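Local structure of thymidylate synthase 1 (Bacillus subtilis, 1B02) at residues M1-K6 with R49-E54; T59-A64 with K232-R237; K123-D128 with D253-T258. The protein catalyses the reductive methylation of dUMP to dTMP, with 5,10-methylenetetrahydrofolate as both methyl donor and reductant, supplying a precursor for DNA synthesis. All blocks are in the same frame, centred on the assembly; numbering follows the deposited sequence.

Contact 1: residues M1-K6 with R49-E54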
ATOM      1  N   MET A   1      -7.818  17.032  12.326  1.00 57.56           N
ATOM      2  CA  MET A   1      -6.626  17.804  11.864  1.00 57.53           C
ATOM      3  C   MET A   1      -6.209  17.416  10.445  1.00 52.36           C
ATOM      4  O   MET A   1      -5.939  18.286   9.616  1.00 57.32           O
ATOM      5  CB  MET A   1      -5.453  17.590  12.824  1.00 61.35           C
ATOM      6  CG  MET A   1      -5.500  18.471  14.062  1.00 63.30           C
ATOM      7  SD  MET A   1      -4.901  20.141  13.749  1.00 66.10           S
ATOM      8  CE  MET A   1      -6.445  21.047  13.735  1.00 69.61           C
ATOM      9  N   THR A   2      -6.148  16.114  10.168  1.00 36.41           N
ATOM     10  CA  THR A   2      -5.782  15.639   8.833  1.00 31.46           C
ATOM     11  C   THR A   2      -6.851  14.703   8.280  1.00 33.43           C
ATOM     12  O   THR A   2      -7.632  14.117   9.031  1.00 37.36           O
ATOM     13  CB  THR A   2      -4.428  14.894   8.829  1.00 28.27           C
ATOM     14  OG1 THR A   2      -4.614  13.548   9.282  1.00 23.05           O
ATOM     15  CG2 THR A   2      -3.432  15.599   9.727  1.00 36.88           C
ATOM     16  N   GLN A   3      -6.884  14.567   6.959  1.00 30.34           N
ATOM     17  CA  GLN A   3      -7.864  13.711   6.305  1.00 28.84           C
ATOM     18  C   GLN A   3      -7.698  12.244   6.701  1.00 29.36           C
ATOM     19  O   GLN A   3      -8.661  11.583   7.086  1.00 32.47           O
ATOM     20  CB  GLN A   3      -7.751  13.852   4.785  1.00 29.17           C
ATOM     21  CG  GLN A   3      -8.642  14.938   4.200  1.00 29.50           C
ATOM     22  CD  GLN A   3      -8.235  15.340   2.792  1.00 32.09           C
ATOM     23  OE1 GLN A   3      -7.716  14.529   2.024  1.00 36.77           O
ATOM     24  NE2 GLN A   3      -8.472  16.601   2.448  1.00 35.50           N
ATOM     25  N   PHE A   4      -6.472  11.742   6.607  1.00 24.33           N
ATOM     26  CA  PHE A   4      -6.192  10.353   6.944  1.00 22.73           C
ATOM     27  C   PHE A   4      -6.452  10.028   8.414  1.00 26.84           C
ATOM     28  O   PHE A   4      -7.109   9.037   8.728  1.00 30.18           O
ATOM     29  CB  PHE A   4      -4.743  10.010   6.588  1.00 16.41           C
ATOM     30  CG  PHE A   4      -4.451   8.536   6.583  1.00 14.53           C
ATOM     31  CD1 PHE A   4      -5.469   7.601   6.768  1.00 18.76           C
ATOM     32  CD2 PHE A   4      -3.153   8.080   6.389  1.00 10.72           C
ATOM     33  CE1 PHE A   4      -5.197   6.233   6.756  1.00 17.18           C
ATOM     34  CE2 PHE A   4      -2.872   6.712   6.376  1.00 17.15           C
ATOM     35  CZ  PHE A   4      -3.898   5.791   6.561  1.00 11.80           C
ATOM     36  N   ASP A   5      -5.933  10.857   9.313  1.00 26.30           N
ATOM     37  CA  ASP A   5      -6.118  10.630  10.741  1.00 27.89           C
ATOM     38  C   ASP A   5      -7.596  10.544  11.106  1.00 25.90           C
ATOM     39  O   ASP A   5      -8.011   9.637  11.826  1.00 26.47           O
ATOM     40  CB  ASP A   5      -5.457  11.750  11.551  1.00 22.16           C
ATOM     41  CG  ASP A   5      -3.962  11.563  11.686  1.00 28.30           C
ATOM     42  OD1 ASP A   5      -3.529  10.449  12.049  1.00 32.91           O
ATOM     43  OD2 ASP A   5      -3.218  12.531  11.428  1.00 34.45           O
ATOM     44  N   LYS A   6      -8.384  11.489  10.602  1.00 25.66           N
ATOM     45  CA  LYS A   6      -9.814  11.524  10.883  1.00 28.53           C
ATOM     46  C   LYS A   6     -10.543  10.272  10.382  1.00 30.93           C
ATOM     47  O   LYS A   6     -11.356   9.688  11.099  1.00 34.27           O
ATOM     48  CB  LYS A   6     -10.434  12.778  10.258  1.00 27.51           C
ATOM     49  CG  LYS A   6     -11.923  12.663   9.968  1.00 45.41           C
ATOM     50  CD  LYS A   6     -12.649  13.967  10.251  1.00 56.71           C
ATOM     51  CE  LYS A   6     -14.149  13.816  10.038  1.00 65.92           C
ATOM     52  NZ  LYS A   6     -14.884  15.084  10.312  1.00 68.25           N
ATOM     53  N   ARG A  49     -11.391   8.231   1.152  1.00 23.06           N
ATOM     54  CA  ARG A  49     -11.262   9.116   0.001  1.00 27.75           C
ATOM     55  C   ARG A  49     -10.418  10.343   0.311  1.00 26.74           C
ATOM     56  O   ARG A  49     -10.519  10.921   1.392  1.00 25.59           O
ATOM     57  CB  ARG A  49     -12.647   9.558  -0.477  1.00 29.09           C
ATOM     58  CG  ARG A  49     -13.288   8.618  -1.481  1.00 35.92           C
ATOM     59  CD  ARG A  49     -14.636   9.143  -1.947  1.00 43.01           C
ATOM     60  NE  ARG A  49     -14.703   9.260  -3.402  1.00 43.91           N
ATOM     61  CZ  ARG A  49     -15.289   8.371  -4.196  1.00 46.69           C
ATOM     62  NH1 ARG A  49     -15.862   7.292  -3.679  1.00 34.86           N
ATOM     63  NH2 ARG A  49     -15.301   8.560  -5.509  1.00 52.94           N
ATOM     64  N   PHE A  50      -9.588  10.734  -0.651  1.00 27.67           N
ATOM     65  CA  PHE A  50      -8.720  11.895  -0.501  1.00 24.04           C
ATOM     66  C   PHE A  50      -8.717  12.703  -1.800  1.00 24.45           C
ATOM     67  O   PHE A  50      -8.661  12.134  -2.892  1.00 23.70           O
ATOM     68  CB  PHE A  50      -7.293  11.446  -0.164  1.00 23.51           C
ATOM     69  CG  PHE A  50      -7.206  10.503   1.012  1.00 30.44           C
ATOM     70  CD1 PHE A  50      -7.178  10.994   2.317  1.00 25.14           C
ATOM     71  CD2 PHE A  50      -7.144   9.124   0.815  1.00 30.43           C
ATOM     72  CE1 PHE A  50      -7.088  10.125   3.410  1.00 21.97           C
ATOM     73  CE2 PHE A  50      -7.055   8.245   1.899  1.00 22.92           C
ATOM     74  CZ  PHE A  50      -7.027   8.748   3.200  1.00 22.32           C
ATOM     75  N   ASP A  51      -8.782  14.026  -1.678  1.00 19.07           N
ATOM     76  CA  ASP A  51      -8.786  14.907  -2.842  1.00 22.33           C
ATOM     77  C   ASP A  51      -7.365  15.277  -3.258  1.00 29.07           C
ATOM     78  O   ASP A  51      -7.158  15.959  -4.264  1.00 32.90           O
ATOM     79  CB  ASP A  51      -9.583  16.182  -2.542  1.00 19.75           C
ATOM     80  CG  ASP A  51      -9.055  16.931  -1.333  1.00 30.66           C
ATOM     81  OD1 ASP A  51      -7.972  16.567  -0.829  1.00 36.82           O
ATOM     82  OD2 ASP A  51      -9.725  17.885  -0.883  1.00 35.71           O
ATOM     83  N   ASN A  52      -6.394  14.822  -2.470  1.00 29.40           N
ATOM     84  CA  ASN A  52      -4.975  15.069  -2.720  1.00 26.92           C
ATOM     85  C   ASN A  52      -4.525  16.490  -2.389  1.00 25.16           C
ATOM     86  O   ASN A  52      -3.504  16.960  -2.885  1.00 24.46           O
ATOM     87  CB  ASN A  52      -4.619  14.735  -4.173  1.00 16.41           C
ATOM     88  CG  ASN A  52      -4.049  13.336  -4.322  1.00 30.57           C
ATOM     89  OD1 ASN A  52      -4.439  12.582  -5.214  1.00 33.32           O
ATOM     90  ND2 ASN A  52      -3.119  12.984  -3.443  1.00 25.17           N
ATOM     91  N   SER A  53      -5.292  17.175  -1.550  1.00 23.51           N
ATOM     92  CA  SER A  53      -4.934  18.522  -1.138  1.00 26.47           C
ATOM     93  C   SER A  53      -3.967  18.373   0.037  1.00 34.17           C
ATOM     94  O   SER A  53      -3.373  19.346   0.502  1.00 38.52           O
ATOM     95  CB  SER A  53      -6.180  19.307  -0.711  1.00 21.00           C
ATOM     96  OG  SER A  53      -6.795  18.729   0.426  1.00 31.83           O
ATOM     97  N   GLU A  54      -3.825  17.134   0.504  1.00 31.01           N
ATOM     98  CA  GLU A  54      -2.936  16.792   1.610  1.00 22.65           C
ATOM     99  C   GLU A  54      -2.250  15.480   1.287  1.00 22.66           C
ATOM    100  O   GLU A  54      -2.691  14.739   0.409  1.00 27.94           O
ATOM    101  CB  GLU A  54      -3.710  16.576   2.911  1.00 14.59           C
ATOM    102  CG  GLU A  54      -4.554  17.725   3.391  1.00 23.54           C
ATOM    103  CD  GLU A  54      -5.207  17.404   4.719  1.00 29.05           C
ATOM    104  OE1 GLU A  54      -4.982  16.284   5.223  1.00 23.00           O
ATOM    105  OE2 GLU A  54      -5.938  18.260   5.261  1.00 41.96           O
TER
HETATM  106  O   HOH W   1      -5.747  14.533   0.376  1.00 24.15           O
HETATM  107  O   HOH W   2      -4.234  13.596   5.651  1.00 38.08           O
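Gln3 and Phe4, in the first turn of the N-terminal helix 3-18 of the thymidylate synthase fold, pack on Phe50 and Glu54, where strand 40-50 of the central mixed sheet runs out into a turn. The tight side is aromatic. Phe50 directs its ring edge at the face of Phe4 in an offset edge-to-face pair, planes 83° apart, while Phe4 CB lies 4.0 Å from Phe50 CE1. Both side chains also touch Val193 of helix 188-207. With CG anti to its backbone N (chi1 -166°), Phe4 brings its ring to the edge of Phe50.

The other side is polar and more open to solvent, with Asp51 and Ser53 exposed. Gln3 points toward the turn. Its backbone N gives a nearly straight bond to Glu54 OE1 (3.1 Å, 174°), and its side-chain amide lies stacked on the Glu54 carboxylate. The looser hold is at the far end, where Gln3 NE2 makes a weak bond to Asp51 OD1, the acceptor of an Asx turn gripped by both Ser53 N and Ser53 OG. Water 1 links Gln3 OE1 to Glu54 N. Water 2 bridges the segments, accepting from Phe4 N and donating to Glu54 OE1 at 2.8 Å.

Contact 2: residues T59-A64 with K232-R237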
ATOM      1  N   THR A  59      -0.383  11.086  11.731  1.00 26.09           N
ATOM      2  CA  THR A  59       0.431  11.963  12.563  1.00 27.72           C
ATOM      3  C   THR A  59       0.301  11.607  14.044  1.00 26.58           C
ATOM      4  O   THR A  59       0.995  12.170  14.888  1.00 36.01           O
ATOM      5  CB  THR A  59       0.045  13.448  12.364  1.00 26.41           C
ATOM      6  OG1 THR A  59      -1.238  13.702  12.952  1.00 21.98           O
ATOM      7  CG2 THR A  59      -0.002  13.789  10.886  1.00 21.24           C
ATOM      8  N   THR A  60      -0.586  10.665  14.351  1.00 27.26           N
ATOM      9  CA  THR A  60      -0.807  10.228  15.727  1.00 29.12           C
ATOM     10  C   THR A  60       0.279   9.253  16.171  1.00 26.16           C
ATOM     11  O   THR A  60       0.342   8.859  17.334  1.00 25.64           O
ATOM     12  CB  THR A  60      -2.177   9.538  15.880  1.00 25.96           C
ATOM     13  OG1 THR A  60      -2.359   8.594  14.815  1.00 33.80           O
ATOM     14  CG2 THR A  60      -3.294  10.565  15.838  1.00 19.64           C
ATOM     15  N   LYS A  61       1.131   8.865  15.231  1.00 24.09           N
ATOM     16  CA  LYS A  61       2.218   7.943  15.515  1.00 20.94           C
ATOM     17  C   LYS A  61       3.298   8.113  14.452  1.00 24.96           C
ATOM     18  O   LYS A  61       3.057   8.710  13.403  1.00 25.61           O
ATOM     19  CB  LYS A  61       1.702   6.500  15.516  1.00 19.39           C
ATOM     20  CG  LYS A  61       2.075   5.700  14.277  1.00 19.90           C
ATOM     21  CD  LYS A  61       1.388   4.352  14.243  1.00 17.42           C
ATOM     22  CE  LYS A  61       1.558   3.697  12.881  1.00 12.22           C
ATOM     23  NZ  LYS A  61       1.064   2.295  12.882  1.00 14.52           N
ATOM     24  N   LYS A  62       4.488   7.591  14.726  1.00 24.55           N
ATOM     25  CA  LYS A  62       5.588   7.693  13.780  1.00 27.55           C
ATOM     26  C   LYS A  62       5.431   6.648  12.684  1.00 26.73           C
ATOM     27  O   LYS A  62       5.417   5.450  12.961  1.00 33.21           O
ATOM     28  CB  LYS A  62       6.926   7.492  14.496  1.00 26.10           C
ATOM     29  CG  LYS A  62       8.144   7.861  13.660  1.00 29.54           C
ATOM     30  CD  LYS A  62       9.422   7.302  14.265  1.00 38.08           C
ATOM     31  CE  LYS A  62      10.270   6.601  13.216  1.00 47.33           C
ATOM     32  NZ  LYS A  62      11.217   7.545  12.561  1.00 54.18           N
ATOM     33  N   VAL A  63       5.306   7.104  11.443  1.00 29.72           N
ATOM     34  CA  VAL A  63       5.159   6.197  10.311  1.00 25.53           C
ATOM     35  C   VAL A  63       6.481   6.081   9.561  1.00 23.26           C
ATOM     36  O   VAL A  63       7.075   7.088   9.179  1.00 33.15           O
ATOM     37  CB  VAL A  63       4.071   6.691   9.333  1.00 24.65           C
ATOM     38  CG1 VAL A  63       4.002   5.770   8.126  1.00 20.92           C
ATOM     39  CG2 VAL A  63       2.724   6.743  10.036  1.00 19.34           C
ATOM     40  N   ALA A  64       6.939   4.849   9.361  1.00 22.55           N
ATOM     41  CA  ALA A  64       8.190   4.602   8.652  1.00 15.61           C
ATOM     42  C   ALA A  64       7.959   4.817   7.160  1.00 19.18           C
ATOM     43  O   ALA A  64       8.060   3.882   6.360  1.00 18.06           O
ATOM     44  CB  ALA A  64       8.661   3.179   8.917  1.00 11.44           C
ATOM     45  N   LYS A 232      -6.039   2.293  20.960  1.00 28.41           N
ATOM     46  CA  LYS A 232      -6.903   3.101  21.807  1.00 28.53           C
ATOM     47  C   LYS A 232      -6.113   4.340  22.208  1.00 29.01           C
ATOM     48  O   LYS A 232      -6.651   5.445  22.271  1.00 33.87           O
ATOM     49  CB  LYS A 232      -7.308   2.314  23.053  1.00 32.74           C
ATOM     50  CG  LYS A 232      -8.755   1.856  23.052  1.00 35.72           C
ATOM     51  CD  LYS A 232      -8.883   0.435  23.569  1.00 37.31           C
ATOM     52  CE  LYS A 232     -10.258   0.188  24.163  1.00 39.84           C
ATOM     53  NZ  LYS A 232     -10.210  -0.785  25.291  1.00 54.02           N
ATOM     54  N   ILE A 233      -4.827   4.139  22.474  1.00 30.63           N
ATOM     55  CA  ILE A 233      -3.937   5.229  22.858  1.00 34.55           C
ATOM     56  C   ILE A 233      -3.750   6.156  21.664  1.00 31.74           C
ATOM     57  O   ILE A 233      -3.986   7.361  21.756  1.00 30.57           O
ATOM     58  CB  ILE A 233      -2.542   4.695  23.292  1.00 36.38           C
ATOM     59  CG1 ILE A 233      -2.617   4.106  24.702  1.00 30.67           C
ATOM     60  CG2 ILE A 233      -1.513   5.818  23.258  1.00 31.93           C
ATOM     61  CD1 ILE A 233      -1.425   3.242  25.065  1.00 24.84           C
ATOM     62  N   GLN A 234      -3.328   5.576  20.545  1.00 27.79           N
ATOM     63  CA  GLN A 234      -3.084   6.320  19.315  1.00 26.46           C
ATOM     64  C   GLN A 234      -4.244   7.216  18.906  1.00 29.21           C
ATOM     65  O   GLN A 234      -4.037   8.319  18.403  1.00 38.19           O
ATOM     66  CB  GLN A 234      -2.769   5.349  18.179  1.00 21.46           C
ATOM     67  CG  GLN A 234      -2.419   6.025  16.874  1.00 17.41           C
ATOM     68  CD  GLN A 234      -1.979   5.043  15.814  1.00 16.03           C
ATOM     69  OE1 GLN A 234      -1.773   3.861  16.092  1.00 23.62           O
ATOM     70  NE2 GLN A 234      -1.833   5.525  14.588  1.00 27.12           N
ATOM     71  N   MET A 235      -5.462   6.739  19.128  1.00 31.24           N
ATOM     72  CA  MET A 235      -6.659   7.488  18.770  1.00 32.42           C
ATOM     73  C   MET A 235      -6.898   8.719  19.637  1.00 33.93           C
ATOM     74  O   MET A 235      -7.503   9.692  19.186  1.00 36.46           O
ATOM     75  CB  MET A 235      -7.878   6.577  18.858  1.00 42.22           C
ATOM     76  CG  MET A 235      -8.209   5.846  17.574  1.00 47.64           C
ATOM     77  SD  MET A 235      -9.656   4.802  17.789  1.00 71.54           S
ATOM     78  CE  MET A 235     -10.631   5.799  18.942  1.00 67.43           C
ATOM     79  N   GLU A 236      -6.436   8.675  20.881  1.00 37.03           N
ATOM     80  CA  GLU A 236      -6.623   9.795  21.797  1.00 35.98           C
ATOM     81  C   GLU A 236      -5.540  10.861  21.643  1.00 33.03           C
ATOM     82  O   GLU A 236      -5.681  11.978  22.138  1.00 34.32           O
ATOM     83  CB  GLU A 236      -6.654   9.290  23.242  1.00 39.64           C
ATOM     84  CG  GLU A 236      -7.881   8.456  23.580  1.00 52.94           C
ATOM     85  CD  GLU A 236      -9.175   9.097  23.105  1.00 62.77           C
ATOM     86  OE1 GLU A 236      -9.421  10.273  23.451  1.00 64.32           O
ATOM     87  OE2 GLU A 236      -9.946   8.423  22.385  1.00 59.62           O
ATOM     88  N   ARG A 237      -4.460  10.512  20.953  1.00 34.11           N
ATOM     89  CA  ARG A 237      -3.362  11.444  20.738  1.00 26.84           C
ATOM     90  C   ARG A 237      -3.809  12.590  19.843  1.00 30.63           C
ATOM     91  O   ARG A 237      -4.816  12.489  19.146  1.00 38.51           O
ATOM     92  CB  ARG A 237      -2.181  10.727  20.084  1.00 22.34           C
ATOM     93  CG  ARG A 237      -1.351   9.891  21.036  1.00 15.37           C
ATOM     94  CD  ARG A 237      -0.310   9.087  20.277  1.00 17.74           C
ATOM     95  NE  ARG A 237       0.584   8.365  21.177  1.00 26.03           N
ATOM     96  CZ  ARG A 237       1.680   7.723  20.783  1.00 32.10           C
ATOM     97  NH1 ARG A 237       2.022   7.715  19.500  1.00 22.16           N
ATOM     98  NH2 ARG A 237       2.438   7.097  21.673  1.00 41.86           N
TER
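Thr60 and Gln234 cross at about a right angle where the loop after strand 40-50, without regular structure here, meets the C-terminal part of helix 228-236. A trans chi1 of -177° sends Gln234 out from the helix, and its extended chain carries the amide to the loop. Gln234 NE2 donates to Thr60 OG1 at 3.1 Å. The hydroxyl oxygen lies almost in the amide plane, and the N-H points at it at 159°. Behind the hydroxyl, Thr60 CB sits against the helix backbone, 3.4 Å from Gln234 O.

Lys61 runs obliquely across the same glutamine. Its aliphatic part does the touching, with Lys61 CD 3.4 Å from Gln234 NE2, so the lysine chain and the threonine hydroxyl both border the amide.

Arg237, just past the helix, works on the backbone instead. Extended from CG to NE, it brings its guanidinium edge to the loop. The principal partner of its NH1 is Asp271 O, outside this contact; across the contact, Arg237 NH1 donates to Thr60 O at 3.0 Å. This second bond is close to straight (171°) and lies in both the carbonyl and guanidinium planes, so one nitrogen ties two carbonyls together.

The neighbours make this a junction: Thr60 also touches Asp5 of helix 3-18, Lys61 packs on Pro190 of helix 188-207, and the loop ends at the folate-contacting Ala64, immediately before helix 65-77.

Contact 3: residues K123-D128 with D253-T258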
ATOM      1  N   LYS A 123       6.163  -7.760 -26.385  1.00 58.96           N
ATOM      2  CA  LYS A 123       5.526  -7.991 -25.096  1.00 51.70           C
ATOM      3  C   LYS A 123       6.054  -7.047 -24.026  1.00 45.63           C
ATOM      4  O   LYS A 123       7.259  -6.811 -23.924  1.00 50.62           O
ATOM      5  CB  LYS A 123       5.747  -9.440 -24.649  1.00 53.26           C
ATOM      6  CG  LYS A 123       5.271 -10.483 -25.647  1.00 58.70           C
ATOM      7  CD  LYS A 123       3.753 -10.590 -25.657  1.00 65.35           C
ATOM      8  CE  LYS A 123       3.296 -12.016 -25.383  1.00 67.32           C
ATOM      9  NZ  LYS A 123       1.816 -12.102 -25.240  1.00 75.27           N
ATOM     10  N   VAL A 124       5.139  -6.503 -23.232  1.00 37.52           N
ATOM     11  CA  VAL A 124       5.499  -5.593 -22.154  1.00 33.81           C
ATOM     12  C   VAL A 124       4.757  -6.027 -20.895  1.00 31.78           C
ATOM     13  O   VAL A 124       3.780  -6.771 -20.975  1.00 28.80           O
ATOM     14  CB  VAL A 124       5.118  -4.136 -22.502  1.00 31.33           C
ATOM     15  CG1 VAL A 124       5.823  -3.712 -23.774  1.00 26.96           C
ATOM     16  CG2 VAL A 124       3.611  -4.006 -22.661  1.00 30.14           C
ATOM     17  N   ASP A 125       5.223  -5.578 -19.733  1.00 27.18           N
ATOM     18  CA  ASP A 125       4.567  -5.946 -18.488  1.00 21.83           C
ATOM     19  C   ASP A 125       3.472  -4.948 -18.121  1.00 23.50           C
ATOM     20  O   ASP A 125       3.330  -3.897 -18.748  1.00 23.98           O
ATOM     21  CB  ASP A 125       5.588  -6.067 -17.348  1.00 18.84           C
ATOM     22  CG  ASP A 125       6.407  -4.807 -17.150  1.00 24.73           C
ATOM     23  OD1 ASP A 125       5.815  -3.721 -16.975  1.00 22.11           O
ATOM     24  OD2 ASP A 125       7.652  -4.910 -17.161  1.00 34.23           O
ATOM     25  N   GLN A 126       2.693  -5.291 -17.102  1.00 20.71           N
ATOM     26  CA  GLN A 126       1.596  -4.449 -16.654  1.00 20.17           C
ATOM     27  C   GLN A 126       1.956  -2.987 -16.429  1.00 20.55           C
ATOM     28  O   GLN A 126       1.169  -2.093 -16.746  1.00 24.88           O
ATOM     29  CB  GLN A 126       1.004  -5.016 -15.366  1.00 18.21           C
ATOM     30  CG  GLN A 126       0.428  -6.402 -15.512  1.00 17.64           C
ATOM     31  CD  GLN A 126      -0.441  -6.777 -14.339  1.00 19.78           C
ATOM     32  OE1 GLN A 126      -1.242  -5.970 -13.862  1.00 21.34           O
ATOM     33  NE2 GLN A 126      -0.288  -8.007 -13.859  1.00 21.32           N
ATOM     34  N   VAL A 127       3.136  -2.741 -15.874  1.00 23.85           N
ATOM     35  CA  VAL A 127       3.553  -1.374 -15.593  1.00 24.93           C
ATOM     36  C   VAL A 127       3.851  -0.577 -16.858  1.00 23.81           C
ATOM     37  O   VAL A 127       3.362   0.541 -17.019  1.00 27.56           O
ATOM     38  CB  VAL A 127       4.786  -1.348 -14.657  1.00 28.08           C
ATOM     39  CG1 VAL A 127       5.125   0.089 -14.278  1.00 15.07           C
ATOM     40  CG2 VAL A 127       4.499  -2.167 -13.401  1.00 14.19           C
ATOM     41  N   ASP A 128       4.646  -1.150 -17.757  1.00 24.68           N
ATOM     42  CA  ASP A 128       4.987  -0.473 -19.004  1.00 25.12           C
ATOM     43  C   ASP A 128       3.730  -0.212 -19.825  1.00 28.87           C
ATOM     44  O   ASP A 128       3.553   0.869 -20.392  1.00 28.83           O
ATOM     45  CB  ASP A 128       5.967  -1.323 -19.814  1.00 30.50           C
ATOM     46  CG  ASP A 128       7.381  -1.263 -19.266  1.00 38.56           C
ATOM     47  OD1 ASP A 128       7.763  -0.208 -18.716  1.00 23.26           O
ATOM     48  OD2 ASP A 128       8.107  -2.274 -19.384  1.00 43.65           O
ATOM     49  N   ASP A 253      11.301  10.156 -16.060  1.00 33.09           N
ATOM     50  CA  ASP A 253      11.078   8.745 -16.350  1.00 31.17           C
ATOM     51  C   ASP A 253      10.802   7.988 -15.056  1.00 34.87           C
ATOM     52  O   ASP A 253      11.524   8.135 -14.070  1.00 35.79           O
ATOM     53  CB  ASP A 253      12.293   8.136 -17.052  1.00 29.35           C
ATOM     54  CG  ASP A 253      12.088   6.671 -17.398  1.00 39.64           C
ATOM     55  OD1 ASP A 253      12.009   5.843 -16.466  1.00 49.47           O
ATOM     56  OD2 ASP A 253      12.006   6.346 -18.600  1.00 43.58           O
ATOM     57  N   PHE A 254       9.751   7.176 -15.075  1.00 37.65           N
ATOM     58  CA  PHE A 254       9.342   6.393 -13.916  1.00 36.61           C
ATOM     59  C   PHE A 254      10.477   5.601 -13.271  1.00 39.57           C
ATOM     60  O   PHE A 254      10.624   5.601 -12.046  1.00 42.41           O
ATOM     61  CB  PHE A 254       8.215   5.433 -14.314  1.00 31.28           C
ATOM     62  CG  PHE A 254       7.712   4.584 -13.182  1.00 28.13           C
ATOM     63  CD1 PHE A 254       7.050   5.161 -12.102  1.00 24.99           C
ATOM     64  CD2 PHE A 254       7.907   3.207 -13.191  1.00 20.94           C
ATOM     65  CE1 PHE A 254       6.591   4.379 -11.049  1.00 25.23           C
ATOM     66  CE2 PHE A 254       7.450   2.417 -12.142  1.00 20.03           C
ATOM     67  CZ  PHE A 254       6.791   3.005 -11.068  1.00 22.78           C
ATOM     68  N   TYR A 255      11.281   4.937 -14.094  1.00 32.66           N
ATOM     69  CA  TYR A 255      12.384   4.119 -13.602  1.00 31.53           C
ATOM     70  C   TYR A 255      13.642   4.884 -13.196  1.00 33.55           C
ATOM     71  O   TYR A 255      14.689   4.281 -12.966  1.00 32.29           O
ATOM     72  CB  TYR A 255      12.735   3.063 -14.650  1.00 31.07           C
ATOM     73  CG  TYR A 255      11.550   2.213 -15.049  1.00 39.78           C
ATOM     74  CD1 TYR A 255      11.188   1.093 -14.301  1.00 43.12           C
ATOM     75  CD2 TYR A 255      10.776   2.540 -16.163  1.00 36.17           C
ATOM     76  CE1 TYR A 255      10.083   0.318 -14.651  1.00 41.59           C
ATOM     77  CE2 TYR A 255       9.669   1.770 -16.521  1.00 36.07           C
ATOM     78  CZ  TYR A 255       9.329   0.661 -15.760  1.00 39.66           C
ATOM     79  OH  TYR A 255       8.239  -0.103 -16.108  1.00 42.13           O
ATOM     80  N   ASP A 256      13.537   6.207 -13.100  1.00 33.80           N
ATOM     81  CA  ASP A 256      14.673   7.037 -12.716  1.00 34.28           C
ATOM     82  C   ASP A 256      14.568   7.469 -11.258  1.00 36.66           C
ATOM     83  O   ASP A 256      15.508   8.037 -10.699  1.00 39.16           O
ATOM     84  CB  ASP A 256      14.752   8.277 -13.608  1.00 33.00           C
ATOM     85  CG  ASP A 256      15.547   8.034 -14.874  1.00 41.44           C
ATOM     86  OD1 ASP A 256      16.174   6.958 -14.983  1.00 39.83           O
ATOM     87  OD2 ASP A 256      15.543   8.916 -15.760  1.00 47.69           O
ATOM     88  N   PHE A 257      13.421   7.198 -10.648  1.00 32.34           N
ATOM     89  CA  PHE A 257      13.195   7.564  -9.257  1.00 27.02           C
ATOM     90  C   PHE A 257      14.068   6.750  -8.306  1.00 29.32           C
ATOM     91  O   PHE A 257      14.350   5.576  -8.551  1.00 28.58           O
ATOM     92  CB  PHE A 257      11.726   7.349  -8.888  1.00 25.32           C
ATOM     93  CG  PHE A 257      10.815   8.456  -9.335  1.00 25.47           C
ATOM     94  CD1 PHE A 257      10.799   9.676  -8.666  1.00 25.41           C
ATOM     95  CD2 PHE A 257       9.954   8.273 -10.414  1.00 21.37           C
ATOM     96  CE1 PHE A 257       9.938  10.700  -9.065  1.00 32.20           C
ATOM     97  CE2 PHE A 257       9.089   9.289 -10.821  1.00 27.71           C
ATOM     98  CZ  PHE A 257       9.080  10.505 -10.145  1.00 26.94           C
ATOM     99  N   THR A 258      14.505   7.391  -7.226  1.00 24.33           N
ATOM    100  CA  THR A 258      15.307   6.734  -6.203  1.00 22.12           C
ATOM    101  C   THR A 258      14.764   7.217  -4.871  1.00 28.52           C
ATOM    102  O   THR A 258      14.134   8.274  -4.803  1.00 30.48           O
ATOM    103  CB  THR A 258      16.801   7.102  -6.286  1.00 26.31           C
ATOM    104  OG1 THR A 258      16.989   8.462  -5.875  1.00 30.90           O
ATOM    105  CG2 THR A 258      17.316   6.909  -7.698  1.00 25.21           C
TER
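A capped helix start meets a 3-10 turn here, away from the active site of the thymidylate synthase fold. Helix 126-136 begins straight after strand 123-125 of a two-stranded antiparallel sheet, and the turn at 254-256 belongs to the connection between strands 244-247 and 262-265. Asp128 and Tyr255 make the polar link. Tyr255 OH donates to Asp128 OD1 at 2.7 Å, approaching from above the carboxylate, 52° out of its plane, while the carboxylate oxygen lies at the edge of the tyrosine ring. The two side chains cross at about a right angle. Lys79 completes the cluster: it bonds to Tyr255 OH, pairs at long range and weakly with Asp128 OD2, and forms a salt bridge with Asp125 OD2, which Lys115 shares. Two lysines on Asp125 OD2 would probably favour its charged form.

Beside this polar group lies an apolar one. Val127 CG1, placed opposite the backbone N by a chi1 of -175°, reaches the ends of both aromatic side chains, 3.9 Å from Phe254 CE2 and 3.6 Å from Tyr255 OH. Phe254 CD2 lies over the centre of the Tyr255 ring, 3.8 Å above its plane, so the phenylalanine backs the tyrosine that reaches the helix; Phe254 also touches Leu131 and Met202. An alanine in place of Asp128 would remove the carboxylate and is likely to leave the tyrosine hydroxyl without its acceptor in this helix, and its ring less firmly placed.

Each segment is also fixed by an aspartate of its own. Asp253 OD1 accepts from Tyr255 N in an Asx turn, and the N-cap Asp125 OD1 receives Asp128 N at 2.9 Å, nearly straight at 172°.

Contacts 1 and 2 are neighbours, whereas contact 3 touches neither of them and lies across the chain's centre from contact 2. The first two meet through Asp5 OD2, which lies 2.8 Å from Thr59 OG1 in a probable hydrogen bond, so that helix 3-18 serves both. Helix 188-207 borders all three contacts, through Val193, Pro190 and Met202. Contact 1 is only partly buried and divides into an aromatic layer and a polar, water-bridged side. Contacts 2 and 3 are buried, yet they differ: near the folate, neutral amide and hydroxyl groups and an arginine hold a loop, while in 123-128 with 253-258 a tyrosine-carboxylate bond sits among lysines.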